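Local coordinates for protein CRISPR-associated endonuclease Cas1 (Thermotoga maritima, PDB 4XTK) that probably acts as a metal-dependent endonuclease on double-stranded DNA in CRISPR adaptive immunity, working as a homodimer that assembles with a Cas2 homodimer, at residues I193-G196 with N197-L200; S206-Y209 with Q210-L213; N224-R227 with F228-N231; K275-F278 with V279-E283. One frame throughout, in Å; residues are numbered along the deposited sequence.

Overall arrangement
The four contacts are local ones, and they follow the chain from interaction 1 to interaction 4. Interactions 1 and 2 share helix 188-208, with centres about 19 Å apart: the first lies within the helix, the second at its C-terminal end. Interaction 3 leads into helix 230-252 and touches interaction 2, with centres about 14 Å apart. Interaction 4 lies on helix 272-287 and packs against interaction 1 at about 11 Å between centres. The three helices therefore lie together in the helical part of the protein. Interaction 3 is close to predicted manganese ligands, while interaction 4 is about 25 Å from it, centre to centre, and belongs to the helical packing.

Interaction 1 (I193-G196 with N197-L200); sequences ISFG and NSLL
Phe195 and Leu199 meet one turn apart within helix 188-208, a contact between neighbouring turns of a single alpha-helix. Leu199 CD1 approaches Phe195 CE2 at 3.6 Å. Leu199 CG lies over one face of the Phe195 ring, 4.2 Å above its plane and shifted toward the rim. With CG anti to the backbone N (chi1 -176°), the Phe195 ring stands out from the helix and leans toward Leu199. Regular alpha-helical bonds hold the backbone, including Asn197 N to Ile193 O at 2.8 Å and Leu200 N to Gly196 O at 3.0 Å. Phe195 O is gripped twice, accepting from Leu199 N at 3.1 Å and from Ser198 OG at 2.7 Å. The second bond folds the hydroxyl back onto the helix, with OG between the backbone N and the carbonyl carbon (chi1 81°). On another side of the helix Ile193 and Asn197 run alongside each other, with Ile193 CG2 to Asn197 ND2 at 3.9 Å. Asn197 also touches Lys239 and Val243 of helix 230-252, and its side chain is about 7 Å from that of Glu236, a predicted manganese ligand. Phe195 packs across to helix 272-287, where its ring meets that of Phe278 with planes about 80° apart.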
loop_
_atom_site.group_PDB
_atom_site.type_symbol
_atom_site.label_atom_id
_atom_site.label_comp_id
_atom_site.label_asym_id
_atom_site.label_seq_id
_atom_site.Cartn_x
_atom_site.Cartn_y
_atom_site.Cartn_z
ATOM N N ILE E 193 -30.100 5.123 -7.201
ATOM C CA ILE E 193 -29.276 4.023 -7.689
ATOM C C ILE E 193 -27.801 4.433 -7.726
ATOM O O ILE E 193 -26.934 3.690 -7.271
ATOM C CB ILE E 193 -29.718 3.554 -9.090
ATOM C CG1 ILE E 193 -31.186 3.122 -9.072
ATOM C CG2 ILE E 193 -28.828 2.418 -9.583
ATOM C CD1 ILE E 193 -31.469 1.975 -8.137
ATOM N N SER E 194 -27.528 5.626 -8.249
ATOM C CA SER E 194 -26.164 6.139 -8.288
ATOM C C SER E 194 -25.585 6.249 -6.891
ATOM O O SER E 194 -24.441 5.853 -6.653
ATOM C CB SER E 194 -26.107 7.498 -8.977
ATOM O OG SER E 194 -26.347 7.362 -10.367
ATOM N N PHE E 195 -26.381 6.777 -5.967
ATOM C CA PHE E 195 -25.924 6.944 -4.596
ATOM C C PHE E 195 -25.652 5.593 -3.936
ATOM O O PHE E 195 -24.599 5.397 -3.329
ATOM C CB PHE E 195 -26.941 7.738 -3.782
ATOM C CG PHE E 195 -26.492 8.018 -2.383
ATOM C CD1 PHE E 195 -25.510 8.965 -2.135
ATOM C CD2 PHE E 195 -27.036 7.321 -1.314
ATOM C CE1 PHE E 195 -25.080 9.222 -0.836
ATOM C CE2 PHE E 195 -26.617 7.574 -0.015
ATOM C CZ PHE E 195 -25.637 8.524 0.224
ATOM N N GLY E 196 -26.601 4.667 -4.065
ATOM C CA GLY E 196 -26.452 3.327 -3.527
ATOM C C GLY E 196 -25.239 2.612 -4.100
ATOM O O GLY E 196 -24.461 1.996 -3.361
ATOM N N ASN E 197 -25.072 2.695 -5.418
ATOM C CA ASN E 197 -23.926 2.081 -6.076
ATOM C C ASN E 197 -22.607 2.599 -5.535
ATOM O O ASN E 197 -21.699 1.819 -5.256
ATOM C CB ASN E 197 -23.985 2.302 -7.583
ATOM C CG ASN E 197 -24.915 1.333 -8.264
ATOM O OD1 ASN E 197 -25.489 0.455 -7.617
ATOM N ND2 ASN E 197 -25.078 1.486 -9.568
ATOM N N SER E 198 -22.511 3.916 -5.379
ATOM C CA SER E 198 -21.306 4.528 -4.841
ATOM C C SER E 198 -20.991 3.966 -3.453
ATOM O O SER E 198 -19.837 3.639 -3.163
ATOM C CB SER E 198 -21.445 6.048 -4.784
ATOM O OG SER E 198 -22.174 6.451 -3.638
ATOM N N LEU E 199 -22.014 3.828 -2.612
ATOM C CA LEU E 199 -21.832 3.251 -1.282
ATOM C C LEU E 199 -21.301 1.825 -1.380
ATOM O O LEU E 199 -20.399 1.441 -0.638
ATOM C CB LEU E 199 -23.143 3.262 -0.490
ATOM C CG LEU E 199 -23.650 4.638 -0.058
ATOM C CD1 LEU E 199 -24.918 4.515 0.782
ATOM C CD2 LEU E 199 -22.558 5.391 0.690
ATOM N N LEU E 200 -21.862 1.047 -2.302
ATOM C CA LEU E 200 -21.454 -0.342 -2.490
ATOM C C LEU E 200 -19.992 -0.414 -2.938
ATOM O O LEU E 200 -19.205 -1.177 -2.377
ATOM C CB LEU E 200 -22.377 -1.046 -3.499
ATOM C CG LEU E 200 -22.130 -2.529 -3.792
ATOM C CD1 LEU E 200 -21.956 -3.315 -2.505
ATOM C CD2 LEU E 200 -23.285 -3.112 -4.579
#

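Interaction 2 (S206-Y209 with Q210-L213); sequences SLIY and QTHL
The amide of Gln210 carries the Leu207 methyl CD2 over one face, with CD2 to Gln210 OE1 at 3.7 Å. Ser206 O lies on the same side of the amide plane, oblique to it, and is 3.3 Å from Gln210 CG. The Gln210 NE2 makes a weak hydrogen bond to Gly75 O. The contact is a type I beta turn from Ile208 to Thr211, at the C-terminal end of helix 188-208. The Tyr209 ring meets that of Tyr77, with planes about 35° apart, and packs on Arg84 of the second subunit. Ile208 O accepts from Thr211 N at 2.7 Å, with the donor well above the carbonyl plane. Thr211 OG1 donates to Ile208 O at 2.6 Å, in the carbonyl plane and on a lone pair. Gln210 N adds a bond to Leu207 O at 3.0 Å. Beyond the turn in sequence, Leu213 CB comes back to Ile208 CG2 at 4.0 Å, and the two side chains cross at about a right angle. Both reach Leu230 of helix 230-252. Thr211 also forms an ST turn, and its OG1, set between the backbone N and the carbonyl carbon (chi1 72°), accepts from Leu213 N at 3.0 Å.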
loop_
_atom_site.group_PDB
_atom_site.type_symbol
_atom_site.label_atom_id
_atom_site.label_comp_id
_atom_site.label_asym_id
_atom_site.label_seq_id
_atom_site.Cartn_x
_atom_site.Cartn_y
_atom_site.Cartn_z
ATOM N N SER E 206 -13.218 -1.189 0.758
ATOM C CA SER E 206 -12.650 -1.293 2.091
ATOM C C SER E 206 -12.436 -2.762 2.454
ATOM O O SER E 206 -11.485 -3.101 3.158
ATOM C CB SER E 206 -13.535 -0.591 3.134
ATOM O OG SER E 206 -14.767 -1.262 3.315
ATOM N N LEU E 207 -13.309 -3.633 1.957
ATOM C CA LEU E 207 -13.176 -5.058 2.236
ATOM C C LEU E 207 -11.991 -5.669 1.484
ATOM O O LEU E 207 -11.340 -6.587 1.986
ATOM C CB LEU E 207 -14.474 -5.799 1.896
ATOM C CG LEU E 207 -15.629 -5.528 2.871
ATOM C CD1 LEU E 207 -16.864 -6.331 2.501
ATOM C CD2 LEU E 207 -15.227 -5.791 4.332
ATOM N N ILE E 208 -11.711 -5.156 0.287
ATOM C CA ILE E 208 -10.561 -5.613 -0.478
ATOM C C ILE E 208 -9.268 -5.260 0.268
ATOM O O ILE E 208 -8.335 -6.059 0.335
ATOM C CB ILE E 208 -10.541 -5.008 -1.901
ATOM C CG1 ILE E 208 -11.690 -5.573 -2.748
ATOM C CG2 ILE E 208 -9.212 -5.301 -2.595
ATOM C CD1 ILE E 208 -11.820 -4.920 -4.135
ATOM N N TYR E 209 -9.231 -4.069 0.857
ATOM C CA TYR E 209 -8.084 -3.645 1.653
ATOM C C TYR E 209 -7.868 -4.549 2.863
ATOM O O TYR E 209 -6.809 -4.516 3.485
ATOM C CB TYR E 209 -8.254 -2.200 2.125
ATOM C CG TYR E 209 -7.871 -1.138 1.112
ATOM C CD1 TYR E 209 -6.689 -1.229 0.389
ATOM C CD2 TYR E 209 -8.691 -0.027 0.896
ATOM C CE1 TYR E 209 -6.336 -0.258 -0.521
ATOM C CE2 TYR E 209 -8.347 0.954 -0.014
ATOM C CZ TYR E 209 -7.171 0.836 -0.720
ATOM O OH TYR E 209 -6.828 1.813 -1.627
ATOM N N GLN E 210 -8.873 -5.343 3.208
ATOM C CA GLN E 210 -8.739 -6.288 4.309
ATOM C C GLN E 210 -8.300 -7.648 3.785
ATOM O O GLN E 210 -8.256 -8.616 4.535
ATOM C CB GLN E 210 -10.047 -6.414 5.096
ATOM C CG GLN E 210 -10.570 -5.082 5.624
ATOM C CD GLN E 210 -11.871 -5.213 6.395
ATOM O OE1 GLN E 210 -12.362 -6.317 6.633
ATOM N NE2 GLN E 210 -12.452 -4.078 6.761
ATOM N N THR E 211 -8.001 -7.716 2.490
ATOM C CA THR E 211 -7.515 -8.950 1.860
ATOM C C THR E 211 -6.098 -8.820 1.310
ATOM O O THR E 211 -5.407 -7.826 1.546
ATOM C CB THR E 211 -8.407 -9.413 0.686
ATOM O OG1 THR E 211 -8.222 -8.533 -0.432
ATOM C CG2 THR E 211 -9.871 -9.463 1.097
ATOM N N HIS E 212 -5.670 -9.854 0.596
ATOM C CA HIS E 212 -4.366 -9.875 -0.054
ATOM C C HIS E 212 -4.464 -9.386 -1.496
ATOM O O HIS E 212 -3.475 -9.411 -2.236
ATOM C CB HIS E 212 -3.773 -11.285 -0.025
ATOM C CG HIS E 212 -3.472 -11.788 1.350
ATOM N ND1 HIS E 212 -3.662 -13.102 1.715
ATOM C CD2 HIS E 212 -2.989 -11.159 2.447
ATOM C CE1 HIS E 212 -3.317 -13.262 2.983
ATOM N NE2 HIS E 212 -2.904 -12.097 3.449
ATOM N N LEU E 213 -5.664 -8.968 -1.895
ATOM C CA LEU E 213 -5.903 -8.455 -3.244
ATOM C C LEU E 213 -5.538 -6.985 -3.359
ATOM O O LEU E 213 -5.626 -6.240 -2.389
ATOM C CB LEU E 213 -7.364 -8.656 -3.645
ATOM C CG LEU E 213 -7.851 -10.097 -3.818
ATOM C CD1 LEU E 213 -9.363 -10.189 -3.598
ATOM C CD2 LEU E 213 -7.479 -10.613 -5.201
#

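Interaction 3 (N224-R227 with F228-N231); sequences NFRR and FSLN
Arg226 reaches across to Ser229, and this pair is the compact part of the contact. Arg226 NH1 donates to Ser229 OG at 2.9 Å, and the hydroxyl lies at the edge of the guanidinium, near its plane. The arginine chain starts with CG anti to the backbone N (chi1 163°) and bends at chi3, which carries it back over the turn. Its CD passes Phe228 O on the way. Asn224 OD1 lies over the centre of one face of the Arg226 guanidinium, 3.6 Å above the plane. Asn224 OD1 also accepts from Arg226 N at 3.1 Å, an Asx turn. A water ties the loop together: it donates to Arg226 O at 2.8 Å and accepts from Ser229 OG at 2.7 Å. Ser229 sits at the N-cap position of helix 230-252 without a capping bond from its side chain.

The Arg227 side is looser and exposed to solvent. Arg227 CB sits over the Phe228 ring in a CH-pi contact, 4.2 Å from the centroid. The guanidinium stands almost at right angles to that ring, with the planes 89° apart. Phe228 itself packs on Leu205 and Pro215, and Asn88 of the second subunit touches both Arg227 and Phe228. Arg226 lies beside His221, a predicted manganese ligand. The NH1 bond to Ser229 OG, with Asn224 OD1 over one face, probably helps hold the guanidinium there, where it may influence the local electrostatics.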
loop_
_atom_site.group_PDB
_atom_site.type_symbol
_atom_site.label_atom_id
_atom_site.label_comp_id
_atom_site.label_asym_id
_atom_site.label_seq_id
_atom_site.Cartn_x
_atom_site.Cartn_y
_atom_site.Cartn_z
ATOM N N ASN E 224 -7.193 0.642 -16.210
ATOM C CA ASN E 224 -6.827 1.859 -16.913
ATOM C C ASN E 224 -6.512 2.887 -15.841
ATOM O O ASN E 224 -6.225 2.513 -14.709
ATOM C CB ASN E 224 -7.925 2.339 -17.876
ATOM C CG ASN E 224 -9.271 2.512 -17.208
ATOM O OD1 ASN E 224 -9.366 2.620 -15.990
ATOM N ND2 ASN E 224 -10.324 2.547 -18.013
ATOM N N PHE E 225 -6.501 4.165 -16.193
ATOM C CA PHE E 225 -6.000 5.182 -15.276
ATOM C C PHE E 225 -7.005 5.554 -14.192
ATOM O O PHE E 225 -6.772 6.453 -13.385
ATOM C CB PHE E 225 -5.558 6.404 -16.066
ATOM C CG PHE E 225 -4.236 6.209 -16.730
ATOM C CD1 PHE E 225 -4.141 5.467 -17.891
ATOM C CD2 PHE E 225 -3.081 6.722 -16.167
ATOM C CE1 PHE E 225 -2.923 5.264 -18.494
ATOM C CE2 PHE E 225 -1.860 6.524 -16.766
ATOM C CZ PHE E 225 -1.781 5.793 -17.930
ATOM N N ARG E 226 -8.132 4.858 -14.205
ATOM C CA ARG E 226 -9.093 4.892 -13.117
ATOM C C ARG E 226 -8.438 4.428 -11.812
ATOM O O ARG E 226 -7.549 3.572 -11.829
ATOM C CB ARG E 226 -10.291 4.019 -13.495
ATOM C CG ARG E 226 -11.201 3.615 -12.388
ATOM C CD ARG E 226 -11.914 2.330 -12.763
ATOM N NE ARG E 226 -12.625 2.410 -14.031
ATOM C CZ ARG E 226 -12.686 1.419 -14.913
ATOM N NH1 ARG E 226 -12.068 0.273 -14.668
ATOM N NH2 ARG E 226 -13.366 1.574 -16.037
ATOM N N ARG E 227 -8.855 5.002 -10.686
ATOM C CA ARG E 227 -8.215 4.691 -9.409
ATOM C C ARG E 227 -8.409 3.239 -8.969
ATOM O O ARG E 227 -7.441 2.576 -8.586
ATOM C CB ARG E 227 -8.715 5.634 -8.309
ATOM C CG ARG E 227 -8.430 7.108 -8.583
ATOM C CD ARG E 227 -8.765 7.997 -7.386
ATOM N NE ARG E 227 -9.909 7.494 -6.626
ATOM C CZ ARG E 227 -11.182 7.621 -6.997
ATOM N NH1 ARG E 227 -11.495 8.229 -8.135
ATOM N NH2 ARG E 227 -12.146 7.129 -6.229
ATOM N N PHE E 228 -9.645 2.747 -9.021
ATOM C CA PHE E 228 -9.938 1.385 -8.569
ATOM C C PHE E 228 -10.890 0.688 -9.532
ATOM O O PHE E 228 -11.853 1.285 -9.994
ATOM C CB PHE E 228 -10.534 1.389 -7.151
ATOM C CG PHE E 228 -9.714 2.158 -6.145
ATOM C CD1 PHE E 228 -8.507 1.647 -5.675
ATOM C CD2 PHE E 228 -10.147 3.389 -5.668
ATOM C CE1 PHE E 228 -7.741 2.350 -4.746
ATOM C CE2 PHE E 228 -9.386 4.096 -4.744
ATOM C CZ PHE E 228 -8.179 3.572 -4.283
ATOM N N SER E 229 -10.616 -0.584 -9.803
ATOM C CA SER E 229 -11.317 -1.381 -10.813
ATOM C C SER E 229 -11.958 -2.619 -10.195
ATOM O O SER E 229 -13.143 -2.895 -10.408
ATOM C CB SER E 229 -10.370 -1.791 -11.950
ATOM O OG SER E 229 -10.053 -0.685 -12.774
ATOM N N LEU E 230 -11.129 -3.415 -9.524
ATOM C CA LEU E 230 -11.570 -4.650 -8.887
ATOM C C LEU E 230 -12.839 -4.487 -8.031
ATOM O O LEU E 230 -13.696 -5.374 -8.021
ATOM C CB LEU E 230 -10.436 -5.227 -8.035
ATOM C CG LEU E 230 -10.754 -6.604 -7.458
ATOM C CD1 LEU E 230 -11.084 -7.573 -8.578
ATOM C CD2 LEU E 230 -9.621 -7.131 -6.575
ATOM N N ASN E 231 -12.966 -3.371 -7.317
ATOM C CA ASN E 231 -14.165 -3.148 -6.505
ATOM C C ASN E 231 -15.403 -3.006 -7.385
ATOM O O ASN E 231 -16.485 -3.480 -7.030
ATOM C CB ASN E 231 -14.009 -1.917 -5.615
ATOM C CG ASN E 231 -13.821 -0.658 -6.413
ATOM O OD1 ASN E 231 -13.159 -0.673 -7.452
ATOM N ND2 ASN E 231 -14.401 0.440 -5.945
HETATM O O HOH W 1 -8.175 0.885 -11.530
#

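Interaction 4 (K275-F278 with V279-E283); sequences KSLF and VKNYE
Val279 opens the second segment by donating its N to Lys275 O at 2.8 Å, while its CG2 also rests near that oxygen, at 3.2 Å. CG1 is anti to the backbone N (chi1 164°), which leaves CG2 beside that N and near Lys275 O. Lys280 follows with a nearly straight bond from N to Ser276 O at 2.9 Å. Its aliphatic chain passes close to the same carbonyl, with Lys280 CG 3.4 Å from Ser276 O. Asn281 is next, and its N reaches Leu277 O at 3.2 Å. Its amide folds back over the preceding turn, CG beside the backbone N (chi1 -76°), and ND2 also points at Leu277 O. That bond is modelled as very short, so its exact length is doubtful. Asn281 ND2 also lies 3.6 Å from Leu277 CG, and the two side chains slant across each other. Tyr282 donates its N to Phe278 O at 2.8 Å. Tyr282 CB lies obliquely to the Phe278 ring, 4.4 Å from Phe278 CD1, and the tyrosine ring leads away to hydrogen bond through OH to Thr203 OG1. Glu283 continues the alpha-helical pattern with N bonded to Val279 O. Helix 272-287 lies against two other helices. Phe278 packs on Leu246 and Leu250, and Tyr282 on Val242, all of helix 230-252, while Tyr282 also touches Leu199 of helix 188-208.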
loop_
_atom_site.group_PDB
_atom_site.type_symbol
_atom_site.label_atom_id
_atom_site.label_comp_id
_atom_site.label_asym_id
_atom_site.label_seq_id
_atom_site.Cartn_x
_atom_site.Cartn_y
_atom_site.Cartn_z
ATOM N N LYS E 275 -29.928 11.461 2.482
ATOM C CA LYS E 275 -28.692 10.700 2.476
ATOM C C LYS E 275 -28.570 9.865 3.749
ATOM O O LYS E 275 -28.245 8.678 3.690
ATOM C CB LYS E 275 -27.487 11.632 2.319
ATOM C CG LYS E 275 -27.182 12.027 0.879
ATOM C CD LYS E 275 -25.914 12.870 0.800
ATOM C CE LYS E 275 -25.468 13.111 -0.642
ATOM N NZ LYS E 275 -26.212 14.209 -1.326
ATOM N N SER E 276 -28.844 10.483 4.895
ATOM C CA SER E 276 -28.704 9.794 6.173
ATOM C C SER E 276 -29.644 8.597 6.242
ATOM O O SER E 276 -29.221 7.494 6.601
ATOM C CB SER E 276 -28.966 10.742 7.346
ATOM O OG SER E 276 -30.278 11.263 7.298
ATOM N N LEU E 277 -30.907 8.808 5.883
ATOM C CA LEU E 277 -31.874 7.717 5.873
ATOM C C LEU E 277 -31.399 6.575 4.974
ATOM O O LEU E 277 -31.510 5.402 5.335
ATOM C CB LEU E 277 -33.245 8.208 5.416
ATOM C CG LEU E 277 -34.374 7.176 5.522
ATOM C CD1 LEU E 277 -35.610 7.801 6.151
ATOM C CD2 LEU E 277 -34.712 6.578 4.164
ATOM N N PHE E 278 -30.858 6.919 3.811
ATOM C CA PHE E 278 -30.391 5.901 2.889
ATOM C C PHE E 278 -29.181 5.155 3.459
ATOM O O PHE E 278 -29.096 3.928 3.375
ATOM C CB PHE E 278 -30.045 6.518 1.529
ATOM C CG PHE E 278 -29.874 5.501 0.442
ATOM C CD1 PHE E 278 -28.697 4.791 0.322
ATOM C CD2 PHE E 278 -30.906 5.230 -0.434
ATOM C CE1 PHE E 278 -28.546 3.845 -0.658
ATOM C CE2 PHE E 278 -30.759 4.283 -1.421
ATOM C CZ PHE E 278 -29.579 3.591 -1.534
ATOM N N VAL E 279 -28.251 5.906 4.037
ATOM C CA VAL E 279 -27.011 5.336 4.546
ATOM C C VAL E 279 -27.273 4.382 5.716
ATOM O O VAL E 279 -26.724 3.279 5.761
ATOM C CB VAL E 279 -26.028 6.452 4.966
ATOM C CG1 VAL E 279 -24.912 5.900 5.837
ATOM C CG2 VAL E 279 -25.457 7.136 3.732
ATOM N N LYS E 280 -28.125 4.801 6.648
ATOM C CA LYS E 280 -28.507 3.948 7.772
ATOM C C LYS E 280 -29.155 2.648 7.306
ATOM O O LYS E 280 -28.796 1.569 7.773
ATOM C CB LYS E 280 -29.459 4.685 8.723
ATOM C CG LYS E 280 -28.808 5.796 9.532
ATOM C CD LYS E 280 -29.821 6.480 10.433
ATOM C CE LYS E 280 -29.167 7.149 11.635
ATOM N NZ LYS E 280 -28.515 8.438 11.269
ATOM N N ASN E 281 -30.115 2.758 6.393
ATOM C CA ASN E 281 -30.774 1.585 5.834
ATOM C C ASN E 281 -29.797 0.704 5.080
ATOM O O ASN E 281 -29.881 -0.524 5.140
ATOM C CB ASN E 281 -31.916 1.994 4.904
ATOM C CG ASN E 281 -33.138 2.450 5.656
ATOM O OD1 ASN E 281 -33.989 1.642 6.020
ATOM N ND2 ASN E 281 -33.233 3.750 5.897
ATOM N N TYR E 282 -28.879 1.346 4.362
ATOM C CA TYR E 282 -27.824 0.640 3.653
ATOM C C TYR E 282 -26.978 -0.161 4.622
ATOM O O TYR E 282 -26.709 -1.337 4.392
ATOM C CB TYR E 282 -26.938 1.614 2.872
ATOM C CG TYR E 282 -25.729 0.971 2.227
ATOM C CD1 TYR E 282 -25.807 0.416 0.952
ATOM C CD2 TYR E 282 -24.502 0.929 2.883
ATOM C CE1 TYR E 282 -24.697 -0.168 0.355
ATOM C CE2 TYR E 282 -23.387 0.345 2.291
ATOM C CZ TYR E 282 -23.494 -0.203 1.032
ATOM O OH TYR E 282 -22.394 -0.783 0.447
ATOM N N GLU E 283 -26.548 0.486 5.700
ATOM C CA GLU E 283 -25.668 -0.166 6.656
ATOM C C GLU E 283 -26.423 -1.283 7.355
ATOM O O GLU E 283 -25.834 -2.259 7.820
ATOM C CB GLU E 283 -25.115 0.842 7.667
ATOM C CG GLU E 283 -23.819 1.573 7.245
ATOM C CD GLU E 283 -22.750 0.676 6.602
ATOM O OE1 GLU E 283 -22.728 -0.552 6.857
ATOM O OE2 GLU E 283 -21.917 1.214 5.839
#